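Local coordinates for alkyltransferase-like protein 1 (Schizosaccharomyces pombe, PDB 3GVA) that recognises DNA carrying O6-alkylguanine lesions, flips the damaged base into a hydrophobic pocket and presents it to nucleotide excision repair, at residues S23-I28 with H57-S62. Sequence-based numbering, arbitrary orientation.
Sequences STYGEI and HRVINS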
loop_
_atom_site.group_PDB
_atom_site.type_symbol
_atom_site.label_atom_id
_atom_site.label_comp_id
_atom_site.label_asym_id
_atom_site.label_seq_id
_atom_site.Cartn_x
_atom_site.Cartn_y
_atom_site.Cartn_z
ATOM N N SER A 23 0.007 4.542 -2.726
ATOM C CA SER A 23 1.229 5.139 -2.213
ATOM C C SER A 23 2.174 4.013 -1.814
ATOM O O SER A 23 1.863 2.832 -2.022
ATOM C CB SER A 23 0.934 6.051 -1.018
ATOM O OG SER A 23 2.066 6.854 -0.723
ATOM N N THR A 24 3.327 4.369 -1.255
ATOM C CA THR A 24 4.316 3.372 -0.848
ATOM C C THR A 24 4.858 3.670 0.550
ATOM O O THR A 24 4.660 4.768 1.086
ATOM C CB THR A 24 5.507 3.343 -1.827
ATOM O OG1 THR A 24 6.152 4.622 -1.813
ATOM C CG2 THR A 24 5.040 3.046 -3.239
ATOM N N TYR A 25 5.551 2.697 1.134
ATOM C CA TYR A 25 6.125 2.873 2.460
ATOM C C TYR A 25 7.022 4.108 2.487
ATOM O O TYR A 25 6.960 4.917 3.417
ATOM C CB TYR A 25 6.958 1.651 2.868
ATOM C CG TYR A 25 6.187 0.353 2.986
ATOM C CD1 TYR A 25 4.814 0.350 3.219
ATOM C CD2 TYR A 25 6.841 -0.873 2.901
ATOM C CE1 TYR A 25 4.107 -0.844 3.362
ATOM C CE2 TYR A 25 6.148 -2.074 3.046
ATOM C CZ TYR A 25 4.781 -2.051 3.276
ATOM O OH TYR A 25 4.089 -3.232 3.422
ATOM N N GLY A 26 7.853 4.246 1.459
ATOM C CA GLY A 26 8.767 5.372 1.377
ATOM C C GLY A 26 8.067 6.710 1.277
ATOM O O GLY A 26 8.438 7.669 1.958
ATOM N N GLU A 27 7.057 6.781 0.418
ATOM C CA GLU A 27 6.298 8.011 0.234
ATOM C C GLU A 27 5.599 8.413 1.525
ATOM O O GLU A 27 5.615 9.580 1.916
ATOM C CB GLU A 27 5.256 7.827 -0.874
ATOM C CG GLU A 27 5.830 7.753 -2.270
ATOM C CD GLU A 27 6.441 9.069 -2.710
ATOM O OE1 GLU A 27 7.679 9.139 -2.849
ATOM O OE2 GLU A 27 5.680 10.038 -2.909
ATOM N N ILE A 28 4.982 7.444 2.190
ATOM C CA ILE A 28 4.268 7.730 3.430
ATOM C C ILE A 28 5.231 8.211 4.506
ATOM O O ILE A 28 4.940 9.173 5.223
ATOM C CB ILE A 28 3.509 6.486 3.934
ATOM C CG1 ILE A 28 2.395 6.125 2.946
ATOM C CG2 ILE A 28 2.954 6.731 5.337
ATOM C CD1 ILE A 28 1.288 7.171 2.818
ATOM N N HIS A 57 -4.933 -1.495 1.301
ATOM C CA HIS A 57 -4.804 -1.982 -0.062
ATOM C C HIS A 57 -4.242 -0.916 -0.999
ATOM O O HIS A 57 -3.775 -1.236 -2.093
ATOM C CB HIS A 57 -6.158 -2.486 -0.581
ATOM C CG HIS A 57 -7.210 -1.426 -0.649
ATOM N ND1 HIS A 57 -7.786 -0.875 0.474
ATOM C CD2 HIS A 57 -7.751 -0.775 -1.706
ATOM C CE1 HIS A 57 -8.633 0.072 0.114
ATOM N NE2 HIS A 57 -8.630 0.156 -1.204
ATOM N N ARG A 58 -4.274 0.344 -0.567
ATOM C CA ARG A 58 -3.755 1.436 -1.389
ATOM C C ARG A 58 -2.249 1.639 -1.230
ATOM O O ARG A 58 -1.665 2.518 -1.855
ATOM C CB ARG A 58 -4.501 2.737 -1.077
ATOM C CG ARG A 58 -5.960 2.683 -1.514
ATOM C CD ARG A 58 -6.728 3.933 -1.154
ATOM N NE ARG A 58 -8.160 3.706 -1.325
ATOM C CZ ARG A 58 -9.109 4.346 -0.647
ATOM N NH1 ARG A 58 -8.782 5.267 0.249
ATOM N NH2 ARG A 58 -10.383 4.026 -0.830
ATOM N N VAL A 59 -1.620 0.828 -0.392
ATOM C CA VAL A 59 -0.175 0.919 -0.201
ATOM C C VAL A 59 0.457 -0.274 -0.936
ATOM O O VAL A 59 0.130 -1.428 -0.659
ATOM C CB VAL A 59 0.195 0.879 1.308
ATOM C CG1 VAL A 59 1.693 1.083 1.490
ATOM C CG2 VAL A 59 -0.561 1.972 2.057
ATOM N N ILE A 60 1.338 0.007 -1.895
ATOM C CA ILE A 60 1.978 -1.053 -2.670
ATOM C C ILE A 60 3.480 -0.832 -2.692
ATOM O O ILE A 60 3.946 0.241 -2.330
ATOM C CB ILE A 60 1.475 -1.063 -4.137
ATOM C CG1 ILE A 60 1.864 0.243 -4.839
ATOM C CG2 ILE A 60 -0.035 -1.228 -4.165
ATOM C CD1 ILE A 60 1.479 0.287 -6.308
ATOM N N ASN A 61 4.250 -1.829 -3.119
ATOM C CA ASN A 61 5.687 -1.619 -3.156
ATOM C C ASN A 61 6.053 -0.704 -4.319
ATOM O O ASN A 61 5.285 -0.544 -5.275
ATOM C CB ASN A 61 6.452 -2.953 -3.210
ATOM C CG ASN A 61 6.016 -3.840 -4.342
ATOM O OD1 ASN A 61 6.247 -3.533 -5.509
ATOM N ND2 ASN A 61 5.386 -4.964 -4.003
ATOM N N SER A 62 7.221 -0.083 -4.208
ATOM C CA SER A 62 7.721 0.863 -5.199
ATOM C C SER A 62 7.756 0.361 -6.639
ATOM O O SER A 62 7.645 1.160 -7.575
ATOM C CB SER A 62 9.122 1.327 -4.796
ATOM O OG SER A 62 9.132 1.742 -3.443
HETATM O O HOH W 1 8.699 4.614 -2.926
HETATM O O HOH W 2 5.792 0.218 -0.371
#
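Ser23 and Val59 meet as a single backbone bridge: Ser23 N donates to Arg58 O (2.8 Å), and Ser23 O accepts from Ile60 N (2.9 Å, 166° at the hydrogen). That same Ser23 carbonyl also receives a CA-H...O contact from Val59, so two groups of the 57-62 segment converge on it. Beyond the bridge, CG2 of Thr24 lies 3.1 Å from Ile60 O, while a water joins this carbonyl to Tyr25 N. CG1 of Val59, anti to its backbone N (chi1 -176°), approaches Tyr25 CE1 obliquely at 3.6 Å, and Met45 of helix 38-46 packs on both side chains. Thr24 is the N-cap of helix 25-31; its OG1 accepts from Glu27 N (3.2 Å) and shares a second water with Ser62 OG. A valine in place of Thr24 would probably leave Glu27 N without its cap and break the water link to Ser62. Farther out, Arg58 forms a salt bridge with Glu85. The contact exemplifies a backbone bridge and N-cap together fixing a helix start, here in the helix-turn-helix-class DNA-binding domain of the MGMT family: main-chain hydrogen bonds and two waters tie it to a sequence-remote loop, probably helping to place Tyr25, inferred to be needed for nucleotide flipping.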